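Tumor necrosis factor ligand superfamily member 9 (Mus musculus, PDB 6MKB) binds the receptor TNFRSF9 (4-1BB) as a cytokine of the tumor necrosis factor family and induces the proliferation of activated T cells. Local coordinates at residues B[129-134]-B[159-164]; B[8-13]-B[61-66]; B[19-24]-B[137-142]. One frame throughout, in Å; residues are numbered along the deposited sequence.

Contact 1 of 3, residues B[129-134]-B[159-164]; sequences HRLSVG and FGLFLV
Val133 lies across from Phe159 and Leu131 from Gly160 where the strands of 129-134 and 159-163 run roughly antiparallel, 150° between their directions and 9.0 Å apart at the axes, too distant for backbone pairing. They belong to the two facing layers of the TNF jelly-roll sandwich, and side chains do most of the filling between them. The ring of Phe159 has the largest share in this. Val133 presents one methyl to it: CG2 stands 3.5 Å from the ring centroid and only 11° off the normal, a CH-pi contact over the middle of one face. With CG1 anti to the backbone N (chi1 -179°), CG2 falls beside that nitrogen and is the branch turned to the ring. Leu131 approaches the same ring differently, in its plane, with CB at the edge 3.8 Å from Phe159 CZ. Leu131 CD2 continues past the ring to CD2 of Leu161, 3.7 Å away. Phe159 thus has its face on one residue of 129-134 and its rim on another two positions back, which probably limits how far the ring can tilt or slide. All four residues are buried and apolar. Around them the core is completed by Leu64 of strand 58-70, against both Val133 and Phe159, by Leu87 and Ala89 of strand 80-90 beside Leu131, by Leu52 and Val54 of strand 51-54, and by Trp28, whose ring meets that of Phe159.

Contact 2 of 3, residues B[8-13]-B[61-66]; sequences PVFAKL and YVFLEL
Phe63 reaches from its own strand to Phe10, Ala11 and Lys12. Its CG sits between the backbone N and the carbonyl carbon (chi1 62°), which sends the ring out over the sheet toward 8-13. The far end of the ring does the touching. Phe63 CZ comes within 3.5 Å of the carbonyl oxygen Ala11 O, and Phe63 CE2 lies 3.9 Å from Phe10 CE1. The Phe10 side chain, extended with CG anti to N, crosses that of Phe63 at about a right angle. Lys12 passes the other side of the ring's end: Lys12 CG is in the plane of the Phe63 ring, at the edge, 3.8 Å from Phe63 CE1. The lysine is stretched out, and Lys12 NZ stops 5.1 Å from Glu65 OE2, an opposite charge nearby but not in contact. In the TNF jelly roll, strands 10-15 and 58-70 lie in one sheet, both paired with strand 149-166 between them; hence they run parallel, 15° apart in direction, with axes 9.1 Å from each other. Phe63 spans that middle strand above Gly160, whose CA is 3.6 Å from Phe63 CZ. This surface faces the other copy of the protein in the dimer. There the Phe63 ring meets Tyr61 of the second subunit, while Phe10 packs on Val164 and Lys12 on Leu122 of that subunit.

Contact 3 of 3, residues B[19-24]-B[137-142]; sequences ASLCNT and AYLHGA. With NAG (2-acetamido-2-deoxy-beta-D-glucopyranose), chain F; NAG (2-acetamido-2-deoxy-beta-D-glucopyranose), chain C.
Asn23 reaches across to Ala137 and also carries an N-linked glycan, so its side chain joins the loop 19-24, the strand 137-140 and the sugar. From Asn23 CB, where the first N-acetylglucosamine (chain F) begins 3.8 Å away at C1, the chain leads to CG, set beside the backbone N and anti to the carbonyl carbon (chi1 -63°). There the amide divides. Asn23 OD1 accepts a hydrogen bond from Ala137 N at 2.9 Å; the N-H comes almost straight at the end of the carbonyl, with a C=O...N angle of 162°. ND2 is covalently bonded to C1 of the sugar. The sugar then turns back to the same residue: its N2 donates to Ala137 O at 3.1 Å, N-H...O 150°. Both backbone polar groups of Ala137 are thereby used, one by the asparagine and one by its glycan, which holds the first sugar against the strand. The second N-acetylglucosamine (chain C) lies over one face of the Tyr138 ring, with C2 3.8 Å above the plane and offset toward the rim. Beneath the polar link the packing is apolar: Leu21 CB faces Ala137 CB at 4.3 Å, and the CD1 methyls of Leu21 and Leu139 meet at 3.8 Å. The strand is also held by strand 80-90, through backbone bonds of Tyr138 with Trp82 and His140 with Gln80. Val83 of strand 80-90 and Leu135 of strand 129-140 also touch Leu21, while Tyr146 pairs with Leu21 through its backbone and hydrogen-bonds to Leu139 N through its OH.

Overall arrangement
All three contacts belong to one TNF-homology jelly roll. Contacts 1 and 2 have centres about 6 Å apart: strand 149-166, which carries segment 159-164 of contact 1, lies between the two strands of contact 2 and pairs with both, through probable hydrogen bonds from Leu13 N to Phe159 O and from Tyr61 N to Phe162 O. Contact 2 closes along the chain before contact 1 opens, whereas contact 3 alternates with each. Contact 3 lies 24 to 25 Å from the others, centre to centre, across the chain's centre, but continues strand 129-140 from contact 1. The result is a core and a dimer-facing surface at one end and a glycan-bearing surface at the other, where the second subunit does not touch the two segments of contact 3.

Contact 1 of 3, residues B[129-134]-B[159-164]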
loop_
_atom_site.group_PDB
_atom_site.type_symbol
_atom_site.label_atom_id
_atom_site.label_comp_id
_atom_site.label_asym_id
_atom_site.label_seq_id
_atom_site.Cartn_x
_atom_site.Cartn_y
_atom_site.Cartn_z
ATOM N N HIS B 129 17.468 -13.707 -4.105
ATOM C CA HIS B 129 16.031 -13.914 -3.903
ATOM C C HIS B 129 15.272 -13.543 -5.173
ATOM O O HIS B 129 15.544 -12.511 -5.786
ATOM C CB HIS B 129 15.511 -13.113 -2.689
ATOM C CG HIS B 129 14.621 -13.904 -1.787
ATOM N ND1 HIS B 129 13.396 -14.365 -2.215
ATOM C CD2 HIS B 129 14.800 -14.278 -0.504
ATOM C CE1 HIS B 129 12.871 -15.005 -1.187
ATOM N NE2 HIS B 129 13.679 -14.988 -0.139
ATOM N N ARG B 130 14.365 -14.421 -5.589
ATOM C CA ARG B 130 13.573 -14.266 -6.808
ATOM C C ARG B 130 12.124 -14.081 -6.410
ATOM O O ARG B 130 11.600 -14.825 -5.569
ATOM C CB ARG B 130 13.763 -15.474 -7.756
ATOM C CG ARG B 130 15.190 -15.560 -8.244
ATOM C CD ARG B 130 15.484 -16.830 -8.980
ATOM N NE ARG B 130 16.681 -16.626 -9.779
ATOM C CZ ARG B 130 16.692 -16.227 -11.043
ATOM N NH1 ARG B 130 15.553 -16.053 -11.706
ATOM N NH2 ARG B 130 17.839 -15.952 -11.644
ATOM N N LEU B 131 11.502 -13.042 -6.971
ATOM C CA LEU B 131 10.138 -12.639 -6.680
ATOM C C LEU B 131 9.364 -12.455 -7.979
ATOM O O LEU B 131 9.777 -11.696 -8.844
ATOM C CB LEU B 131 10.185 -11.315 -5.891
ATOM C CG LEU B 131 9.955 -11.272 -4.370
ATOM C CD1 LEU B 131 10.605 -12.371 -3.635
ATOM C CD2 LEU B 131 10.470 -9.976 -3.796
ATOM N N SER B 132 8.279 -13.186 -8.138
ATOM C CA SER B 132 7.386 -13.071 -9.281
ATOM C C SER B 132 5.976 -12.799 -8.722
ATOM O O SER B 132 5.758 -12.945 -7.512
ATOM C CB SER B 132 7.449 -14.316 -10.172
ATOM O OG SER B 132 6.839 -15.458 -9.597
ATOM N N VAL B 133 5.041 -12.355 -9.568
ATOM C CA VAL B 133 3.685 -12.049 -9.118
ATOM C C VAL B 133 2.676 -12.782 -9.992
ATOM O O VAL B 133 2.669 -12.627 -11.219
ATOM C CB VAL B 133 3.421 -10.514 -9.111
ATOM C CG1 VAL B 133 1.999 -10.180 -8.621
ATOM C CG2 VAL B 133 4.470 -9.783 -8.274
ATOM N N GLY B 134 1.814 -13.541 -9.346
ATOM C CA GLY B 134 0.748 -14.255 -10.023
ATOM C C GLY B 134 -0.580 -13.546 -9.909
ATOM O O GLY B 134 -0.958 -13.055 -8.842
ATOM N N PHE B 159 4.488 -3.384 -8.967
ATOM C CA PHE B 159 5.143 -4.247 -8.018
ATOM C C PHE B 159 6.547 -3.720 -7.834
ATOM O O PHE B 159 7.178 -3.280 -8.800
ATOM C CB PHE B 159 5.103 -5.698 -8.512
ATOM C CG PHE B 159 6.210 -6.646 -8.126
ATOM C CD1 PHE B 159 6.441 -6.966 -6.787
ATOM C CD2 PHE B 159 6.931 -7.330 -9.104
ATOM C CE1 PHE B 159 7.457 -7.870 -6.431
ATOM C CE2 PHE B 159 7.906 -8.270 -8.752
ATOM C CZ PHE B 159 8.172 -8.527 -7.419
ATOM N N GLY B 160 7.000 -3.723 -6.591
ATOM C CA GLY B 160 8.355 -3.302 -6.269
ATOM C C GLY B 160 8.779 -3.603 -4.850
ATOM O O GLY B 160 8.084 -4.312 -4.118
ATOM N N LEU B 161 9.934 -3.059 -4.468
ATOM C CA LEU B 161 10.545 -3.211 -3.145
ATOM C C LEU B 161 11.641 -2.203 -2.956
ATOM O O LEU B 161 12.058 -1.533 -3.911
ATOM C CB LEU B 161 11.105 -4.643 -2.850
ATOM C CG LEU B 161 11.806 -5.473 -3.965
ATOM C CD1 LEU B 161 12.972 -4.773 -4.561
ATOM C CD2 LEU B 161 12.321 -6.745 -3.417
ATOM N N PHE B 162 12.080 -2.075 -1.705
ATOM C CA PHE B 162 13.193 -1.245 -1.323
ATOM C C PHE B 162 13.885 -1.802 -0.094
ATOM O O PHE B 162 13.227 -2.312 0.800
ATOM C CB PHE B 162 12.818 0.222 -1.127
ATOM C CG PHE B 162 11.591 0.629 -0.371
ATOM C CD1 PHE B 162 11.640 0.823 1.004
ATOM C CD2 PHE B 162 10.430 1.021 -1.051
ATOM C CE1 PHE B 162 10.522 1.345 1.694
ATOM C CE2 PHE B 162 9.319 1.537 -0.362
ATOM C CZ PHE B 162 9.378 1.718 0.998
ATOM N N LEU B 163 15.225 -1.718 -0.066
ATOM C CA LEU B 163 16.021 -2.179 1.052
ATOM C C LEU B 163 15.930 -1.172 2.188
ATOM O O LEU B 163 16.334 -0.018 2.035
ATOM C CB LEU B 163 17.481 -2.441 0.632
ATOM C CG LEU B 163 18.462 -2.936 1.721
ATOM C CD1 LEU B 163 17.950 -4.224 2.397
ATOM C CD2 LEU B 163 19.839 -3.196 1.119
ATOM N N VAL B 164 15.401 -1.632 3.325
ATOM C CA VAL B 164 15.156 -0.872 4.554
ATOM C C VAL B 164 16.312 -1.088 5.550
ATOM O O VAL B 164 16.744 -0.156 6.226
ATOM C CB VAL B 164 13.776 -1.324 5.128
ATOM C CG1 VAL B 164 13.613 -1.005 6.597
ATOM C CG2 VAL B 164 12.626 -0.742 4.315
#

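Contact 2 of 3, residues B[8-13]-B[61-66]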
loop_
_atom_site.group_PDB
_atom_site.type_symbol
_atom_site.label_atom_id
_atom_site.label_comp_id
_atom_site.label_asym_id
_atom_site.label_seq_id
_atom_site.Cartn_x
_atom_site.Cartn_y
_atom_site.Cartn_z
ATOM N N PRO B 8 20.070 4.513 -3.040
ATOM C CA PRO B 8 19.022 3.653 -2.447
ATOM C C PRO B 8 18.643 2.464 -3.333
ATOM O O PRO B 8 18.596 2.597 -4.556
ATOM C CB PRO B 8 17.836 4.611 -2.270
ATOM C CG PRO B 8 18.474 5.993 -2.232
ATOM C CD PRO B 8 19.563 5.884 -3.256
ATOM N N VAL B 9 18.417 1.292 -2.717
ATOM C CA VAL B 9 18.021 0.084 -3.435
ATOM C C VAL B 9 16.508 0.120 -3.513
ATOM O O VAL B 9 15.837 0.070 -2.482
ATOM C CB VAL B 9 18.589 -1.195 -2.782
ATOM C CG1 VAL B 9 18.063 -2.450 -3.477
ATOM C CG2 VAL B 9 20.119 -1.179 -2.775
ATOM N N PHE B 10 15.975 0.338 -4.732
ATOM C CA PHE B 10 14.544 0.502 -4.998
ATOM C C PHE B 10 14.184 0.041 -6.397
ATOM O O PHE B 10 14.945 0.246 -7.341
ATOM C CB PHE B 10 14.142 2.005 -4.822
ATOM C CG PHE B 10 12.684 2.349 -5.101
ATOM C CD1 PHE B 10 11.702 2.121 -4.145
ATOM C CD2 PHE B 10 12.301 2.901 -6.318
ATOM C CE1 PHE B 10 10.364 2.426 -4.405
ATOM C CE2 PHE B 10 10.967 3.218 -6.571
ATOM C CZ PHE B 10 10.008 2.980 -5.613
ATOM N N ALA B 11 12.989 -0.540 -6.532
ATOM C CA ALA B 11 12.410 -0.963 -7.807
ATOM C C ALA B 11 10.899 -0.757 -7.798
ATOM O O ALA B 11 10.260 -0.965 -6.773
ATOM C CB ALA B 11 12.738 -2.418 -8.088
ATOM N N LYS B 12 10.343 -0.330 -8.930
ATOM C CA LYS B 12 8.903 -0.177 -9.152
ATOM C C LYS B 12 8.618 -0.550 -10.588
ATOM O O LYS B 12 8.863 0.250 -11.493
ATOM C CB LYS B 12 8.370 1.235 -8.812
ATOM C CG LYS B 12 6.838 1.276 -8.789
ATOM C CD LYS B 12 6.244 2.676 -8.606
ATOM C CE LYS B 12 4.790 2.633 -9.013
ATOM N NZ LYS B 12 4.070 3.882 -8.689
ATOM N N LEU B 13 8.175 -1.796 -10.791
ATOM C CA LEU B 13 7.838 -2.369 -12.098
ATOM C C LEU B 13 6.390 -2.094 -12.400
ATOM O O LEU B 13 5.597 -2.011 -11.477
ATOM C CB LEU B 13 8.127 -3.890 -12.143
ATOM C CG LEU B 13 9.538 -4.325 -11.730
ATOM C CD1 LEU B 13 9.670 -5.814 -11.759
ATOM C CD2 LEU B 13 10.600 -3.701 -12.589
ATOM N N TYR B 61 11.018 -3.665 2.089
ATOM C CA TYR B 61 9.626 -3.275 2.090
ATOM C C TYR B 61 9.131 -3.669 0.713
ATOM O O TYR B 61 9.598 -3.101 -0.277
ATOM C CB TYR B 61 9.502 -1.781 2.367
ATOM C CG TYR B 61 8.094 -1.224 2.321
ATOM C CD1 TYR B 61 7.463 -0.969 1.105
ATOM C CD2 TYR B 61 7.448 -0.822 3.482
ATOM C CE1 TYR B 61 6.192 -0.406 1.054
ATOM C CE2 TYR B 61 6.197 -0.222 3.439
ATOM C CZ TYR B 61 5.554 -0.049 2.226
ATOM O OH TYR B 61 4.300 0.525 2.180
ATOM N N VAL B 62 8.296 -4.714 0.622
ATOM C CA VAL B 62 7.797 -5.193 -0.667
ATOM C C VAL B 62 6.382 -4.682 -0.819
ATOM O O VAL B 62 5.621 -4.687 0.157
ATOM C CB VAL B 62 7.896 -6.733 -0.795
ATOM C CG1 VAL B 62 7.664 -7.170 -2.239
ATOM C CG2 VAL B 62 9.241 -7.241 -0.296
ATOM N N PHE B 63 6.041 -4.175 -2.015
ATOM C CA PHE B 63 4.717 -3.611 -2.260
ATOM C C PHE B 63 4.135 -4.114 -3.570
ATOM O O PHE B 63 4.856 -4.422 -4.522
ATOM C CB PHE B 63 4.741 -2.067 -2.224
ATOM C CG PHE B 63 5.611 -1.389 -3.259
ATOM C CD1 PHE B 63 5.104 -1.068 -4.523
ATOM C CD2 PHE B 63 6.922 -1.028 -2.964
ATOM C CE1 PHE B 63 5.916 -0.463 -5.491
ATOM C CE2 PHE B 63 7.723 -0.398 -3.925
ATOM C CZ PHE B 63 7.215 -0.116 -5.177
ATOM N N LEU B 64 2.795 -4.184 -3.583
ATOM C CA LEU B 64 1.915 -4.545 -4.682
ATOM C C LEU B 64 0.809 -3.538 -4.752
ATOM O O LEU B 64 0.248 -3.171 -3.715
ATOM C CB LEU B 64 1.309 -5.935 -4.503
ATOM C CG LEU B 64 2.242 -7.143 -4.538
ATOM C CD1 LEU B 64 1.496 -8.420 -4.045
ATOM C CD2 LEU B 64 2.805 -7.370 -5.946
ATOM N N GLU B 65 0.475 -3.097 -5.972
ATOM C CA GLU B 65 -0.650 -2.203 -6.179
ATOM C C GLU B 65 -1.460 -2.686 -7.377
ATOM O O GLU B 65 -0.967 -2.653 -8.496
ATOM C CB GLU B 65 -0.200 -0.762 -6.355
ATOM C CG GLU B 65 -1.395 0.174 -6.432
ATOM C CD GLU B 65 -1.068 1.642 -6.315
ATOM O OE1 GLU B 65 -2.016 2.452 -6.415
ATOM O OE2 GLU B 65 0.124 1.987 -6.131
ATOM N N LEU B 66 -2.657 -3.215 -7.112
ATOM C CA LEU B 66 -3.572 -3.722 -8.110
ATOM C C LEU B 66 -4.482 -2.619 -8.584
ATOM O O LEU B 66 -5.141 -1.964 -7.770
ATOM C CB LEU B 66 -4.412 -4.883 -7.557
ATOM C CG LEU B 66 -5.466 -5.514 -8.504
ATOM C CD1 LEU B 66 -4.809 -6.133 -9.750
ATOM C CD2 LEU B 66 -6.271 -6.590 -7.779
#

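Contact 3 of 3, residues B[19-24]-B[137-142]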
loop_
_atom_site.group_PDB
_atom_site.type_symbol
_atom_site.label_atom_id
_atom_site.label_comp_id
_atom_site.label_asym_id
_atom_site.label_seq_id
_atom_site.Cartn_x
_atom_site.Cartn_y
_atom_site.Cartn_z
ATOM N N ALA B 19 -5.671 -7.941 -21.174
ATOM C CA ALA B 19 -7.001 -7.627 -21.738
ATOM C C ALA B 19 -8.181 -8.233 -20.970
ATOM O O ALA B 19 -9.293 -7.706 -21.043
ATOM C CB ALA B 19 -7.063 -8.070 -23.197
ATOM N N SER B 20 -7.947 -9.342 -20.276
ATOM C CA SER B 20 -8.947 -10.066 -19.480
ATOM C C SER B 20 -8.244 -10.750 -18.329
ATOM O O SER B 20 -7.012 -10.820 -18.336
ATOM C CB SER B 20 -9.698 -11.080 -20.342
ATOM O OG SER B 20 -8.851 -12.133 -20.775
ATOM N N LEU B 21 -8.997 -11.243 -17.340
ATOM C CA LEU B 21 -8.359 -11.882 -16.202
ATOM C C LEU B 21 -8.280 -13.392 -16.365
ATOM O O LEU B 21 -9.155 -14.027 -16.946
ATOM C CB LEU B 21 -9.055 -11.519 -14.880
ATOM C CG LEU B 21 -9.146 -10.042 -14.497
ATOM C CD1 LEU B 21 -9.837 -9.876 -13.164
ATOM C CD2 LEU B 21 -7.771 -9.339 -14.520
ATOM N N CYS B 22 -7.198 -13.955 -15.864
ATOM C CA CYS B 22 -6.915 -15.382 -15.868
ATOM C C CYS B 22 -5.830 -15.661 -14.823
ATOM O O CYS B 22 -5.194 -14.725 -14.308
ATOM C CB CYS B 22 -6.493 -15.848 -17.261
ATOM S SG CYS B 22 -4.993 -15.043 -17.885
ATOM N N ASN B 23 -5.621 -16.949 -14.526
ATOM C CA ASN B 23 -4.607 -17.395 -13.579
ATOM C C ASN B 23 -3.308 -17.559 -14.353
ATOM O O ASN B 23 -3.208 -18.452 -15.194
ATOM C CB ASN B 23 -5.061 -18.676 -12.844
ATOM C CG ASN B 23 -6.296 -18.487 -11.994
ATOM O OD1 ASN B 23 -6.674 -17.377 -11.613
ATOM N ND2 ASN B 23 -6.952 -19.577 -11.682
ATOM N N THR B 24 -2.342 -16.640 -14.124
ATOM C CA THR B 24 -1.052 -16.569 -14.834
ATOM C C THR B 24 0.009 -15.783 -14.030
ATOM O O THR B 24 -0.327 -15.048 -13.103
ATOM C CB THR B 24 -1.270 -15.871 -16.223
ATOM O OG1 THR B 24 -0.086 -15.972 -17.020
ATOM C CG2 THR B 24 -1.675 -14.386 -16.103
ATOM N N ALA B 137 -7.856 -15.213 -10.003
ATOM C CA ALA B 137 -9.227 -14.716 -10.051
ATOM C C ALA B 137 -10.255 -15.843 -10.194
ATOM O O ALA B 137 -10.055 -16.788 -10.953
ATOM C CB ALA B 137 -9.395 -13.712 -11.196
ATOM N N TYR B 138 -11.343 -15.732 -9.442
ATOM C CA TYR B 138 -12.523 -16.564 -9.531
ATOM C C TYR B 138 -13.698 -15.613 -9.724
ATOM O O TYR B 138 -14.049 -14.887 -8.796
ATOM C CB TYR B 138 -12.712 -17.483 -8.315
ATOM C CG TYR B 138 -14.044 -18.213 -8.339
ATOM C CD1 TYR B 138 -14.413 -19.001 -9.430
ATOM C CD2 TYR B 138 -14.951 -18.086 -7.289
ATOM C CE1 TYR B 138 -15.650 -19.640 -9.477
ATOM C CE2 TYR B 138 -16.177 -18.751 -7.310
ATOM C CZ TYR B 138 -16.520 -19.537 -8.403
ATOM O OH TYR B 138 -17.725 -20.203 -8.441
ATOM N N LEU B 139 -14.233 -15.548 -10.955
ATOM C CA LEU B 139 -15.333 -14.652 -11.296
ATOM C C LEU B 139 -16.498 -15.437 -11.848
ATOM O O LEU B 139 -16.298 -16.356 -12.650
ATOM C CB LEU B 139 -14.884 -13.551 -12.293
ATOM C CG LEU B 139 -13.785 -12.589 -11.792
ATOM C CD1 LEU B 139 -13.135 -11.829 -12.947
ATOM C CD2 LEU B 139 -14.294 -11.664 -10.681
ATOM N N HIS B 140 -17.719 -15.092 -11.397
ATOM C CA HIS B 140 -18.974 -15.750 -11.804
ATOM C C HIS B 140 -20.172 -14.781 -11.675
ATOM O O HIS B 140 -20.049 -13.759 -10.997
ATOM C CB HIS B 140 -19.197 -17.008 -10.941
ATOM C CG HIS B 140 -19.359 -16.708 -9.482
ATOM N ND1 HIS B 140 -20.612 -16.603 -8.901
ATOM C CD2 HIS B 140 -18.421 -16.444 -8.546
ATOM C CE1 HIS B 140 -20.394 -16.321 -7.629
ATOM N NE2 HIS B 140 -19.093 -16.207 -7.371
ATOM N N GLY B 141 -21.308 -15.133 -12.286
ATOM C CA GLY B 141 -22.518 -14.314 -12.243
ATOM C C GLY B 141 -23.036 -13.885 -13.600
ATOM O O GLY B 141 -24.208 -13.522 -13.725
ATOM N N ALA B 142 -22.162 -13.917 -14.619
ATOM C CA ALA B 142 -22.462 -13.579 -16.012
ATOM C C ALA B 142 -21.578 -14.389 -16.967
ATOM O O ALA B 142 -20.500 -14.847 -16.572
ATOM C CB ALA B 142 -22.257 -12.087 -16.252
HETATM C C1 NAG F . -8.145 -19.571 -10.888
HETATM C C2 NAG F . -9.318 -20.197 -11.642
HETATM C C3 NAG F . -10.528 -20.275 -10.710
HETATM C C4 NAG F . -10.211 -20.916 -9.355
HETATM C C5 NAG F . -8.959 -20.299 -8.738
HETATM C C6 NAG F . -8.501 -21.029 -7.481
HETATM C C7 NAG F . -9.722 -19.592 -14.016
HETATM C C8 NAG F . -9.684 -18.391 -14.905
HETATM N N2 NAG F . -9.675 -19.306 -12.722
HETATM O O3 NAG F . -11.601 -20.967 -11.369
HETATM O O4 NAG F . -11.316 -20.738 -8.464
HETATM O O5 NAG F . -7.877 -20.302 -9.683
HETATM O O6 NAG F . -7.627 -20.136 -6.786
HETATM O O7 NAG F . -9.810 -20.711 -14.483
HETATM C C1 NAG C . -12.126 -21.868 -8.166
HETATM C C2 NAG C . -12.859 -21.568 -6.856
HETATM C C3 NAG C . -13.966 -22.597 -6.577
HETATM C C4 NAG C . -14.895 -22.798 -7.778
HETATM C C5 NAG C . -14.080 -23.089 -9.048
HETATM C C6 NAG C . -14.952 -23.097 -10.302
HETATM C C7 NAG C . -11.790 -20.447 -4.938
HETATM C C8 NAG C . -10.671 -20.558 -3.942
HETATM N N2 NAG C . -11.902 -21.486 -5.765
HETATM O O3 NAG C . -14.747 -22.186 -5.450
HETATM O O4 NAG C . -15.816 -23.864 -7.489
HETATM O O5 NAG C . -13.058 -22.102 -9.235
HETATM O O6 NAG C . -14.119 -23.023 -11.458
HETATM O O7 NAG C . -12.535 -19.476 -4.955
#